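Tryptophan decarboxylase 1 (Oryza sativa subsp. japonica, PDB 6KHO) catalyses the pyridoxal 5'-phosphate-dependent decarboxylation of L-tryptophan to tryptamine, and of 5-hydroxy-L-tryptophan to serotonin, as a homodimer. Local coordinates at residues V38-D43 and E83-V88; E460-L465 and V473-V478; K413-L418 and L484-G489; D423-V428 and S500-I505. All coordinates share one frame; numbering follows the deposited sequence.

Interaction 1: residues V38-D43 and E83-V88; sequences VDFISD and ELRSSV
F40 and D43 face L84 and R85 across two helical segments whose axes approach to 12.3 Å and run 43° apart in their N-to-C directions, with the CA atoms of F40 and R85 8.5 Å apart. Both belong to the N-terminal helical region of this group II decarboxylase, on helices 27-47 and 77-88, which also meets the second subunit of the homodimer. At this spacing the contact rests on long side chains. L84 sets its CD2 methyl over the middle of the F40 ring, 3.7 Å from the centroid and 6° off the normal, a CH-pi contact. The edge of the same ring faces the guanidinium of R85, the two planes 88° apart, with F40 CD1 3.9 Å from R85 CZ. I118 of the second subunit also packs against F40. Were F40 an alanine, the L84 methyl would probably lose its aromatic platform and the R85 guanidinium be freer to turn. R85 suits an exposed margin because its chain, bent at chi3, runs past the phenylalanine in the opposite direction, one guanidinium face over F40 CD1, and still brings its charge to an acidic partner: D43 OD2 closes a salt bridge with R85 NH2 at 2.8 Å.

Interaction 2: residues E460-L465 and V473-V478; sequences ELMERL and VAHTVV
M462 reaches from helix 460-465 to the backbone and side chains of 473-478, its CG carbon anti to the backbone N (chi1 171°) and SD anti to CA, which carries the sulfur straight out from the helix. The chain then bends at chi3 (86°), turning the CE methyl toward the histidine, where it lies 4.0 Å from H475 ND1. On the way, M462 CG passes 3.4 Å from V473 O, and SD comes within 4.0 Å of A474 CA. From the other side, H475 CB is 3.7 Å from M462 SD. The sulfur approaches the imidazole obliquely, 4.8 Å from the centroid and 70° off the normal, a Met-aromatic contact. An unbranched, flexible thioether suits this place, since it can thread past a carbonyl and then curve toward the histidine. The contact belongs to the C-terminal domain of the fold, where helix 451-468 packs beside an antiparallel four-stranded sheet in which strand 474-478 is outermost within the chain; H475 also stacks on F482, and M462 touches L484 of the neighbouring strand. Nearer the end of the helix segment, L465 supplies a second apolar touch with its branched end: CD1 lies 4.4 Å from V473 CG2, a loose meeting of two aliphatic side chains.

Interaction 3: residues K413-L418 and L484-G489; sequences KVFEDL and LRFAVG
F415 and F486 both hold CG anti to the backbone N (chi1 -178° and -162°), which sends each ring out from its own backbone toward the other and lets two flat faces meet. The first rides on the long helix 386-420, the second on strand 481-487, so the pair joins helix to sheet in the alpha/beta C-terminal domain of this group II decarboxylase. It is a face-to-face stack: the ring planes differ by just 4° and the centroids lie 3.7 Å apart. The rings overlap broadly, with a slight offset, F486 CD2 about 3.5 Å above the F415 plane and F415 CE1 as far above that of F486. Phenylalanine suits both positions because a flat, wholly apolar ring can fill the buried space between a helix and a sheet, with F415 CA and F486 CA 8.7 Å apart, without bringing in a polar atom that would need a partner. Further aromatic rings extend the cluster: F486 also stacks on F101, while F415 meets F438 of strand 435-440 edge to face. Helix 495-513 adds V498 against F415 and A501 against F486. The neighbouring R485 points its guanidinium elsewhere, hydrogen-bonding to backbone oxygens of F103, T273 and S274 and making a cation-pi contact with F104, a residue that binds serotonin. Within the stack, F415 CZ sits 3.5 Å from F486 CG, and F415 CD1 lies equally near F486 CE2.

Interaction 4: residues D423-V428 and S500-I505; sequences DRFEVV and SAWELI
F425 opens the short strand 425-427 and faces W502 and I505 on helix 500-505, the nearest CA atoms, those of F425 and I505, being 10.4 Å apart. The strand is an outermost one, within the chain, of the antiparallel sheet in the C-terminal domain, and helix 495-513 packs on that sheet, so the large side chains must span the space. The indole of W502, with CG anti to the backbone N (chi1 178°), projects its CH2 corner at the face of F425: an edge-to-face pair, the centroid of its six-membered ring 5.2 Å from that of F425 and the planes tilted at 63°. Its closest pair is F425 CD2 and W502 CH2 at 3.6 Å. Tryptophan suits this spot because its long bicycle carries an apolar edge well away from the helix, while phenylalanine offers a face to receive it. With an alanine replacing F425, the indole edge is likely to face a gap and the I505 methyl to lose its aromatic neighbour. V419 of helix 386-420 and F438 and I440 of the next strand also pack on F425, while L418 touches W502. I505 brings its CG2 methyl obliquely toward the far end of the same phenylalanine ring, where CG2 lies 3.9 Å from F425 CZ.

Interactions 2, 3 and 4 form one continuous core around the four-stranded C-terminal sheet, while interaction 1 stands apart, its centre 30 to 35 Å from theirs, beside the second subunit. Interactions 3 and 4 are closest, with centres 9 Å apart: F415 CE1 lies 3.9 Å from I505 CD1, and their segments alternate along the chain. Interaction 2, nested within the loops that both close, joins interaction 3 through adjacent strands, where A474 O and R485 N are 3.1 Å apart, probably hydrogen-bonded, and joins interaction 4 through L465 and I505. The core lies near the cofactor pocket, the A474 side chain about 14 Å from a bound pyridoxal-5'-phosphate; R485 links them directly, through F104 and T273 O.

Interaction 1: residues V38-D43 and E83-V88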
loop_
_atom_site.group_PDB
_atom_site.type_symbol
_atom_site.label_atom_id
_atom_site.label_comp_id
_atom_site.label_asym_id
_atom_site.label_seq_id
_atom_site.Cartn_x
_atom_site.Cartn_y
_atom_site.Cartn_z
ATOM N N VAL A 38 -6.834 -23.336 0.502
ATOM C CA VAL A 38 -6.578 -23.713 1.892
ATOM C C VAL A 38 -5.806 -25.024 1.957
ATOM O O VAL A 38 -4.898 -25.187 2.783
ATOM C CB VAL A 38 -7.894 -23.793 2.686
ATOM C CG1 VAL A 38 -7.669 -24.442 4.046
ATOM C CG2 VAL A 38 -8.502 -22.394 2.856
ATOM N N ASP A 39 -6.154 -25.976 1.087
ATOM C CA ASP A 39 -5.414 -27.233 1.018
ATOM C C ASP A 39 -3.953 -26.990 0.664
ATOM O O ASP A 39 -3.051 -27.578 1.274
ATOM C CB ASP A 39 -6.056 -28.162 -0.006
ATOM C CG ASP A 39 -7.355 -28.770 0.493
ATOM O OD1 ASP A 39 -7.589 -28.756 1.720
ATOM O OD2 ASP A 39 -8.138 -29.263 -0.343
ATOM N N PHE A 40 -3.703 -26.152 -0.351
ATOM C CA PHE A 40 -2.326 -25.774 -0.664
ATOM C C PHE A 40 -1.616 -25.226 0.566
ATOM O O PHE A 40 -0.462 -25.585 0.832
ATOM C CB PHE A 40 -2.268 -24.731 -1.785
ATOM C CG PHE A 40 -0.890 -24.125 -1.963
ATOM C CD1 PHE A 40 0.084 -24.795 -2.695
ATOM C CD2 PHE A 40 -0.548 -22.920 -1.347
ATOM C CE1 PHE A 40 1.362 -24.258 -2.838
ATOM C CE2 PHE A 40 0.727 -22.388 -1.479
ATOM C CZ PHE A 40 1.683 -23.060 -2.224
ATOM N N ILE A 41 -2.282 -24.335 1.317
ATOM C CA ILE A 41 -1.626 -23.701 2.464
ATOM C C ILE A 41 -1.293 -24.741 3.529
ATOM O O ILE A 41 -0.198 -24.731 4.104
ATOM C CB ILE A 41 -2.501 -22.564 3.035
ATOM C CG1 ILE A 41 -2.546 -21.364 2.086
ATOM C CG2 ILE A 41 -1.974 -22.112 4.380
ATOM C CD1 ILE A 41 -3.715 -20.430 2.368
ATOM N N SER A 42 -2.230 -25.651 3.817
ATOM C CA SER A 42 -1.948 -26.720 4.775
ATOM C C SER A 42 -0.744 -27.545 4.335
ATOM O O SER A 42 0.143 -27.838 5.141
ATOM C CB SER A 42 -3.169 -27.629 4.940
ATOM O OG SER A 42 -4.304 -26.880 5.319
ATOM N N ASP A 43 -0.711 -27.939 3.056
ATOM C CA ASP A 43 0.414 -28.711 2.536
ATOM C C ASP A 43 1.703 -27.908 2.596
ATOM O O ASP A 43 2.779 -28.453 2.874
ATOM C CB ASP A 43 0.150 -29.122 1.094
ATOM C CG ASP A 43 -0.988 -30.095 0.966
ATOM O OD1 ASP A 43 -1.396 -30.661 2.008
ATOM O OD2 ASP A 43 -1.476 -30.283 -0.176
ATOM N N GLU A 83 0.286 -24.963 -11.658
ATOM C CA GLU A 83 1.393 -24.079 -12.036
ATOM C C GLU A 83 1.963 -23.343 -10.832
ATOM O O GLU A 83 3.176 -23.120 -10.765
ATOM C CB GLU A 83 0.939 -23.105 -13.126
ATOM C CG GLU A 83 0.442 -23.865 -14.380
ATOM C CD GLU A 83 0.177 -22.972 -15.584
ATOM O OE1 GLU A 83 0.046 -21.744 -15.416
ATOM O OE2 GLU A 83 0.092 -23.506 -16.711
ATOM N N LEU A 84 1.119 -22.978 -9.864
ATOM C CA LEU A 84 1.632 -22.466 -8.598
ATOM C C LEU A 84 2.621 -23.445 -7.970
ATOM O O LEU A 84 3.725 -23.062 -7.560
ATOM C CB LEU A 84 0.470 -22.194 -7.640
ATOM C CG LEU A 84 0.881 -21.752 -6.243
ATOM C CD1 LEU A 84 1.451 -20.337 -6.288
ATOM C CD2 LEU A 84 -0.305 -21.840 -5.294
ATOM N N ARG A 85 2.239 -24.718 -7.881
ATOM C CA ARG A 85 3.091 -25.691 -7.207
ATOM C C ARG A 85 4.325 -26.039 -8.030
ATOM O O ARG A 85 5.387 -26.306 -7.455
ATOM C CB ARG A 85 2.303 -26.964 -6.884
ATOM C CG ARG A 85 1.076 -26.728 -6.011
ATOM C CD ARG A 85 0.164 -27.941 -5.953
ATOM N NE ARG A 85 0.097 -28.468 -4.592
ATOM C CZ ARG A 85 -0.960 -28.364 -3.785
ATOM N NH1 ARG A 85 -2.070 -27.753 -4.201
ATOM N NH2 ARG A 85 -0.902 -28.881 -2.559
ATOM N N SER A 86 4.205 -26.047 -9.360
ATOM C CA SER A 86 5.278 -26.516 -10.238
ATOM C C SER A 86 6.294 -25.438 -10.586
ATOM O O SER A 86 7.489 -25.733 -10.688
ATOM C CB SER A 86 4.703 -27.067 -11.547
ATOM O OG SER A 86 3.957 -28.237 -11.318
ATOM N N SER A 87 5.846 -24.199 -10.799
ATOM C CA SER A 87 6.714 -23.152 -11.318
ATOM C C SER A 87 6.953 -22.002 -10.352
ATOM O O SER A 87 8.018 -21.382 -10.409
ATOM C CB SER A 87 6.136 -22.588 -12.618
ATOM O OG SER A 87 6.082 -23.592 -13.618
ATOM N N VAL A 88 6.005 -21.703 -9.465
ATOM C CA VAL A 88 6.160 -20.583 -8.539
ATOM C C VAL A 88 6.879 -21.025 -7.268
ATOM O O VAL A 88 7.954 -20.506 -6.940
ATOM C CB VAL A 88 4.793 -19.955 -8.211
ATOM C CG1 VAL A 88 4.947 -18.846 -7.162
ATOM C CG2 VAL A 88 4.110 -19.455 -9.490
#

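Interaction 2: residues E460-L465 and V473-V478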
loop_
_atom_site.group_PDB
_atom_site.type_symbol
_atom_site.label_atom_id
_atom_site.label_comp_id
_atom_site.label_asym_id
_atom_site.label_seq_id
_atom_site.Cartn_x
_atom_site.Cartn_y
_atom_site.Cartn_z
ATOM N N GLU A 460 32.479 -16.865 3.482
ATOM C CA GLU A 460 32.469 -18.263 3.068
ATOM C C GLU A 460 31.469 -19.063 3.892
ATOM O O GLU A 460 30.664 -19.825 3.343
ATOM C CB GLU A 460 33.878 -18.852 3.198
ATOM C CG GLU A 460 34.015 -20.302 2.761
ATOM C CD GLU A 460 34.162 -20.454 1.258
ATOM O OE1 GLU A 460 33.996 -21.587 0.748
ATOM O OE2 GLU A 460 34.438 -19.443 0.582
ATOM N N LEU A 461 31.514 -18.902 5.217
ATOM C CA LEU A 461 30.560 -19.567 6.097
ATOM C C LEU A 461 29.122 -19.307 5.651
ATOM O O LEU A 461 28.333 -20.242 5.464
ATOM C CB LEU A 461 30.772 -19.095 7.536
ATOM C CG LEU A 461 29.855 -19.708 8.590
ATOM C CD1 LEU A 461 29.873 -21.227 8.477
ATOM C CD2 LEU A 461 30.247 -19.253 9.992
ATOM N N MET A 462 28.781 -18.032 5.448
ATOM C CA MET A 462 27.422 -17.654 5.074
ATOM C C MET A 462 26.993 -18.316 3.768
ATOM O O MET A 462 25.893 -18.873 3.671
ATOM C CB MET A 462 27.331 -16.129 4.961
ATOM C CG MET A 462 26.023 -15.607 4.373
ATOM S SD MET A 462 26.060 -13.825 4.058
ATOM C CE MET A 462 26.780 -13.738 2.414
ATOM N N GLU A 463 27.841 -18.244 2.739
ATOM C CA GLU A 463 27.469 -18.809 1.448
ATOM C C GLU A 463 27.385 -20.328 1.518
ATOM O O GLU A 463 26.622 -20.937 0.761
ATOM C CB GLU A 463 28.456 -18.343 0.372
ATOM C CG GLU A 463 28.559 -16.812 0.274
ATOM C CD GLU A 463 29.641 -16.319 -0.687
ATOM O OE1 GLU A 463 29.369 -15.361 -1.447
ATOM O OE2 GLU A 463 30.764 -16.870 -0.674
ATOM N N ARG A 464 28.128 -20.939 2.447
ATOM C CA ARG A 464 28.084 -22.382 2.651
ATOM C C ARG A 464 26.833 -22.809 3.407
ATOM O O ARG A 464 26.254 -23.855 3.106
ATOM C CB ARG A 464 29.335 -22.837 3.401
ATOM C CG ARG A 464 30.504 -23.132 2.484
ATOM C CD ARG A 464 31.703 -23.671 3.242
ATOM N NE ARG A 464 32.810 -23.935 2.328
ATOM C CZ ARG A 464 33.771 -24.824 2.556
ATOM N NH1 ARG A 464 33.770 -25.543 3.673
ATOM N NH2 ARG A 464 34.734 -24.994 1.661
ATOM N N LEU A 465 26.414 -22.038 4.409
ATOM C CA LEU A 465 25.166 -22.368 5.083
ATOM C C LEU A 465 23.987 -22.263 4.121
ATOM O O LEU A 465 23.082 -23.104 4.147
ATOM C CB LEU A 465 24.974 -21.466 6.301
ATOM C CG LEU A 465 26.048 -21.613 7.384
ATOM C CD1 LEU A 465 26.109 -20.385 8.273
ATOM C CD2 LEU A 465 25.826 -22.864 8.228
ATOM N N VAL A 473 20.993 -17.275 5.827
ATOM C CA VAL A 473 21.686 -16.309 6.662
ATOM C C VAL A 473 22.148 -15.181 5.755
ATOM O O VAL A 473 22.618 -15.427 4.638
ATOM C CB VAL A 473 22.877 -16.959 7.398
ATOM C CG1 VAL A 473 23.668 -15.929 8.172
ATOM C CG2 VAL A 473 22.378 -18.046 8.322
ATOM N N ALA A 474 21.978 -13.946 6.208
ATOM C CA ALA A 474 22.505 -12.809 5.474
ATOM C C ALA A 474 23.345 -11.968 6.424
ATOM O O ALA A 474 23.336 -12.164 7.643
ATOM C CB ALA A 474 21.389 -11.989 4.819
ATOM N N HIS A 475 24.099 -11.037 5.862
ATOM C CA HIS A 475 25.161 -10.402 6.620
ATOM C C HIS A 475 24.903 -8.913 6.768
ATOM O O HIS A 475 23.974 -8.345 6.187
ATOM C CB HIS A 475 26.527 -10.623 5.951
ATOM C CG HIS A 475 26.775 -9.718 4.786
ATOM N ND1 HIS A 475 26.276 -9.973 3.527
ATOM C CD2 HIS A 475 27.457 -8.550 4.691
ATOM C CE1 HIS A 475 26.641 -9.006 2.705
ATOM N NE2 HIS A 475 27.361 -8.130 3.386
ATOM N N THR A 476 25.777 -8.285 7.547
ATOM C CA THR A 476 25.784 -6.844 7.716
ATOM C C THR A 476 27.216 -6.429 8.029
ATOM O O THR A 476 28.105 -7.272 8.180
ATOM C CB THR A 476 24.798 -6.414 8.813
ATOM O OG1 THR A 476 24.622 -4.994 8.778
ATOM C CG2 THR A 476 25.291 -6.841 10.177
ATOM N N VAL A 477 27.432 -5.120 8.123
ATOM C CA VAL A 477 28.743 -4.542 8.415
ATOM C C VAL A 477 28.622 -3.724 9.693
ATOM O O VAL A 477 27.864 -2.746 9.733
ATOM C CB VAL A 477 29.256 -3.665 7.261
ATOM C CG1 VAL A 477 30.557 -2.976 7.668
ATOM C CG2 VAL A 477 29.448 -4.488 5.989
ATOM N N VAL A 478 29.366 -4.117 10.728
ATOM C CA VAL A 478 29.319 -3.481 12.042
ATOM C C VAL A 478 30.731 -3.027 12.397
ATOM O O VAL A 478 31.602 -3.862 12.677
ATOM C CB VAL A 478 28.777 -4.425 13.121
ATOM C CG1 VAL A 478 28.777 -3.729 14.468
ATOM C CG2 VAL A 478 27.379 -4.932 12.747
#

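Interaction 3: residues K413-L418 and L484-G489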
loop_
_atom_site.group_PDB
_atom_site.type_symbol
_atom_site.label_atom_id
_atom_site.label_comp_id
_atom_site.label_asym_id
_atom_site.label_seq_id
_atom_site.Cartn_x
_atom_site.Cartn_y
_atom_site.Cartn_z
ATOM N N LYS A 413 18.306 -15.970 23.105
ATOM C CA LYS A 413 19.281 -16.046 24.187
ATOM C C LYS A 413 19.979 -17.399 24.203
ATOM O O LYS A 413 21.176 -17.472 24.501
ATOM C CB LYS A 413 18.611 -15.770 25.533
ATOM C CG LYS A 413 19.563 -15.208 26.579
ATOM C CD LYS A 413 18.987 -15.291 27.984
ATOM C CE LYS A 413 20.056 -14.981 29.034
ATOM N NZ LYS A 413 21.212 -15.924 28.952
ATOM N N VAL A 414 19.255 -18.474 23.876
ATOM C CA VAL A 414 19.882 -19.783 23.722
ATOM C C VAL A 414 20.983 -19.720 22.668
ATOM O O VAL A 414 22.111 -20.174 22.896
ATOM C CB VAL A 414 18.821 -20.848 23.379
ATOM C CG1 VAL A 414 19.462 -22.079 22.769
ATOM C CG2 VAL A 414 18.026 -21.236 24.627
ATOM N N PHE A 415 20.683 -19.128 21.508
ATOM C CA PHE A 415 21.671 -19.060 20.434
ATOM C C PHE A 415 22.859 -18.179 20.814
ATOM O O PHE A 415 24.006 -18.495 20.468
ATOM C CB PHE A 415 21.022 -18.537 19.154
ATOM C CG PHE A 415 21.955 -18.488 17.974
ATOM C CD1 PHE A 415 22.100 -19.586 17.150
ATOM C CD2 PHE A 415 22.662 -17.334 17.673
ATOM C CE1 PHE A 415 22.936 -19.545 16.055
ATOM C CE2 PHE A 415 23.510 -17.283 16.577
ATOM C CZ PHE A 415 23.648 -18.389 15.769
ATOM N N GLU A 416 22.603 -17.058 21.497
ATOM C CA GLU A 416 23.682 -16.151 21.885
ATOM C C GLU A 416 24.652 -16.833 22.846
ATOM O O GLU A 416 25.875 -16.731 22.693
ATOM C CB GLU A 416 23.098 -14.883 22.515
ATOM C CG GLU A 416 24.156 -13.918 23.055
ATOM C CD GLU A 416 23.606 -12.936 24.078
ATOM O OE1 GLU A 416 22.374 -12.901 24.290
ATOM O OE2 GLU A 416 24.413 -12.195 24.676
ATOM N N ASP A 417 24.117 -17.545 23.841
ATOM C CA ASP A 417 24.958 -18.255 24.795
ATOM C C ASP A 417 25.677 -19.440 24.162
ATOM O O ASP A 417 26.729 -19.850 24.663
ATOM C CB ASP A 417 24.114 -18.696 25.990
ATOM C CG ASP A 417 23.620 -17.507 26.814
ATOM O OD1 ASP A 417 24.127 -16.381 26.594
ATOM O OD2 ASP A 417 22.730 -17.689 27.674
ATOM N N LEU A 418 25.148 -19.983 23.063
ATOM C CA LEU A 418 25.889 -21.004 22.335
ATOM C C LEU A 418 27.063 -20.390 21.580
ATOM O O LEU A 418 28.154 -20.971 21.550
ATOM C CB LEU A 418 24.960 -21.756 21.384
ATOM C CG LEU A 418 23.960 -22.724 22.027
ATOM C CD1 LEU A 418 22.917 -23.144 21.003
ATOM C CD2 LEU A 418 24.647 -23.953 22.619
ATOM N N LEU A 484 27.645 -11.757 10.600
ATOM C CA LEU A 484 26.478 -12.556 10.261
ATOM C C LEU A 484 25.338 -12.204 11.210
ATOM O O LEU A 484 25.520 -12.192 12.435
ATOM C CB LEU A 484 26.797 -14.052 10.348
ATOM C CG LEU A 484 27.846 -14.603 9.375
ATOM C CD1 LEU A 484 27.812 -16.128 9.323
ATOM C CD2 LEU A 484 27.652 -14.023 7.981
ATOM N N ARG A 485 24.165 -11.923 10.645
ATOM C CA ARG A 485 22.951 -11.765 11.436
ATOM C C ARG A 485 22.237 -13.106 11.594
ATOM O O ARG A 485 22.140 -13.891 10.644
ATOM C CB ARG A 485 22.008 -10.754 10.780
ATOM C CG ARG A 485 22.555 -9.341 10.702
ATOM C CD ARG A 485 21.647 -8.450 9.860
ATOM N NE ARG A 485 20.514 -7.919 10.620
ATOM C CZ ARG A 485 19.310 -8.486 10.666
ATOM N NH1 ARG A 485 19.069 -9.626 10.014
ATOM N NH2 ARG A 485 18.338 -7.921 11.376
ATOM N N PHE A 486 21.735 -13.357 12.803
ATOM C CA PHE A 486 20.878 -14.503 13.107
ATOM C C PHE A 486 19.590 -13.961 13.734
ATOM O O PHE A 486 19.550 -13.668 14.934
ATOM C CB PHE A 486 21.580 -15.496 14.037
ATOM C CG PHE A 486 20.951 -16.865 14.045
ATOM C CD1 PHE A 486 21.213 -17.771 13.025
ATOM C CD2 PHE A 486 20.092 -17.242 15.069
ATOM C CE1 PHE A 486 20.638 -19.031 13.031
ATOM C CE2 PHE A 486 19.505 -18.501 15.081
ATOM C CZ PHE A 486 19.777 -19.398 14.062
ATOM N N ALA A 487 18.542 -13.823 12.917
ATOM C CA ALA A 487 17.284 -13.210 13.334
ATOM C C ALA A 487 16.271 -14.314 13.615
ATOM O O ALA A 487 15.750 -14.942 12.685
ATOM C CB ALA A 487 16.781 -12.243 12.264
ATOM N N VAL A 488 16.003 -14.538 14.895
ATOM C CA VAL A 488 15.132 -15.606 15.369
ATOM C C VAL A 488 13.680 -15.154 15.273
ATOM O O VAL A 488 13.378 -13.970 15.457
ATOM C CB VAL A 488 15.512 -15.968 16.821
ATOM C CG1 VAL A 488 14.388 -16.700 17.529
ATOM C CG2 VAL A 488 16.812 -16.783 16.862
ATOM N N GLY A 489 12.772 -16.090 14.963
ATOM C CA GLY A 489 11.358 -15.831 15.167
ATOM C C GLY A 489 10.389 -16.186 14.054
ATOM O O GLY A 489 9.184 -15.942 14.194
#

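Interaction 4: residues D423-V428 and S500-I505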
loop_
_atom_site.group_PDB
_atom_site.type_symbol
_atom_site.label_atom_id
_atom_site.label_comp_id
_atom_site.label_asym_id
_atom_site.label_seq_id
_atom_site.Cartn_x
_atom_site.Cartn_y
_atom_site.Cartn_z
ATOM N N ASP A 423 35.047 -20.420 21.379
ATOM C CA ASP A 423 36.045 -19.363 21.281
ATOM C C ASP A 423 36.436 -19.036 19.848
ATOM O O ASP A 423 37.199 -18.086 19.638
ATOM C CB ASP A 423 37.286 -19.741 22.086
ATOM C CG ASP A 423 37.094 -19.509 23.566
ATOM O OD1 ASP A 423 36.146 -20.095 24.140
ATOM O OD2 ASP A 423 37.881 -18.727 24.149
ATOM N N ARG A 424 35.938 -19.780 18.861
ATOM C CA ARG A 424 36.147 -19.368 17.480
ATOM C C ARG A 424 35.247 -18.204 17.090
ATOM O O ARG A 424 35.501 -17.548 16.072
ATOM C CB ARG A 424 35.891 -20.532 16.527
ATOM C CG ARG A 424 36.922 -21.636 16.540
ATOM C CD ARG A 424 36.435 -22.784 15.682
ATOM N NE ARG A 424 35.312 -23.478 16.309
ATOM C CZ ARG A 424 34.561 -24.382 15.692
ATOM N NH1 ARG A 424 34.809 -24.686 14.427
ATOM N NH2 ARG A 424 33.561 -24.975 16.335
ATOM N N PHE A 425 34.203 -17.941 17.870
ATOM C CA PHE A 425 33.180 -16.971 17.515
ATOM C C PHE A 425 33.125 -15.857 18.549
ATOM O O PHE A 425 33.511 -16.039 19.707
ATOM C CB PHE A 425 31.803 -17.650 17.405
ATOM C CG PHE A 425 31.729 -18.698 16.333
ATOM C CD1 PHE A 425 31.425 -18.350 15.028
ATOM C CD2 PHE A 425 31.975 -20.030 16.628
ATOM C CE1 PHE A 425 31.353 -19.309 14.035
ATOM C CE2 PHE A 425 31.912 -20.997 15.640
ATOM C CZ PHE A 425 31.602 -20.636 14.337
ATOM N N GLU A 426 32.627 -14.700 18.121
ATOM C CA GLU A 426 32.353 -13.591 19.023
ATOM C C GLU A 426 30.970 -13.024 18.735
ATOM O O GLU A 426 30.528 -12.999 17.583
ATOM C CB GLU A 426 33.406 -12.479 18.905
ATOM C CG GLU A 426 33.645 -11.955 17.498
ATOM C CD GLU A 426 34.639 -10.798 17.474
ATOM O OE1 GLU A 426 34.810 -10.156 18.534
ATOM O OE2 GLU A 426 35.241 -10.533 16.405
ATOM N N VAL A 427 30.287 -12.594 19.792
ATOM C CA VAL A 427 29.041 -11.845 19.666
ATOM C C VAL A 427 29.415 -10.374 19.555
ATOM O O VAL A 427 30.038 -9.819 20.464
ATOM C CB VAL A 427 28.107 -12.096 20.858
ATOM C CG1 VAL A 427 26.917 -11.138 20.816
ATOM C CG2 VAL A 427 27.626 -13.549 20.862
ATOM N N VAL A 428 29.033 -9.746 18.444
ATOM C CA VAL A 428 29.607 -8.455 18.080
ATOM C C VAL A 428 29.007 -7.309 18.902
ATOM O O VAL A 428 29.722 -6.384 19.298
ATOM C CB VAL A 428 29.442 -8.235 16.567
ATOM C CG1 VAL A 428 29.705 -6.785 16.203
ATOM C CG2 VAL A 428 30.386 -9.155 15.812
ATOM N N SER A 500 19.812 -26.859 16.065
ATOM C CA SER A 500 20.344 -27.535 14.883
ATOM C C SER A 500 21.068 -26.563 13.955
ATOM O O SER A 500 22.046 -26.938 13.291
ATOM C CB SER A 500 19.219 -28.243 14.120
ATOM O OG SER A 500 18.611 -29.242 14.918
ATOM N N ALA A 501 20.591 -25.317 13.879
ATOM C CA ALA A 501 21.303 -24.298 13.117
ATOM C C ALA A 501 22.695 -24.050 13.695
ATOM O O ALA A 501 23.659 -23.866 12.946
ATOM C CB ALA A 501 20.492 -23.001 13.090
ATOM N N TRP A 502 22.813 -24.037 15.025
ATOM C CA TRP A 502 24.114 -23.841 15.656
ATOM C C TRP A 502 25.067 -24.978 15.312
ATOM O O TRP A 502 26.228 -24.746 14.951
ATOM C CB TRP A 502 23.955 -23.723 17.169
ATOM C CG TRP A 502 25.274 -23.566 17.881
ATOM C CD1 TRP A 502 25.729 -24.301 18.939
ATOM C CD2 TRP A 502 26.304 -22.605 17.586
ATOM N NE1 TRP A 502 26.981 -23.858 19.322
ATOM C CE2 TRP A 502 27.356 -22.822 18.506
ATOM C CE3 TRP A 502 26.439 -21.583 16.634
ATOM C CZ2 TRP A 502 28.528 -22.051 18.503
ATOM C CZ3 TRP A 502 27.605 -20.817 16.634
ATOM C CH2 TRP A 502 28.632 -21.061 17.562
ATOM N N GLU A 503 24.583 -26.222 15.415
ATOM C CA GLU A 503 25.396 -27.376 15.039
ATOM C C GLU A 503 25.866 -27.273 13.594
ATOM O O GLU A 503 27.012 -27.611 13.282
ATOM C CB GLU A 503 24.612 -28.670 15.253
ATOM C CG GLU A 503 24.170 -28.890 16.688
ATOM C CD GLU A 503 25.332 -28.907 17.659
ATOM O OE1 GLU A 503 26.391 -29.469 17.309
ATOM O OE2 GLU A 503 25.190 -28.360 18.773
ATOM N N LEU A 504 25.000 -26.794 12.701
ATOM C CA LEU A 504 25.384 -26.697 11.297
ATOM C C LEU A 504 26.439 -25.616 11.088
ATOM O O LEU A 504 27.347 -25.777 10.260
ATOM C CB LEU A 504 24.149 -26.440 10.431
ATOM C CG LEU A 504 24.438 -26.175 8.952
ATOM C CD1 LEU A 504 25.104 -27.396 8.339
ATOM C CD2 LEU A 504 23.186 -25.787 8.173
ATOM N N ILE A 505 26.342 -24.511 11.838
ATOM C CA ILE A 505 27.381 -23.482 11.799
ATOM C C ILE A 505 28.700 -24.041 12.319
ATOM O O ILE A 505 29.748 -23.900 11.676
ATOM C CB ILE A 505 26.948 -22.242 12.608
ATOM C CG1 ILE A 505 25.763 -21.525 11.943
ATOM C CG2 ILE A 505 28.123 -21.279 12.786
ATOM C CD1 ILE A 505 24.907 -20.732 12.917
#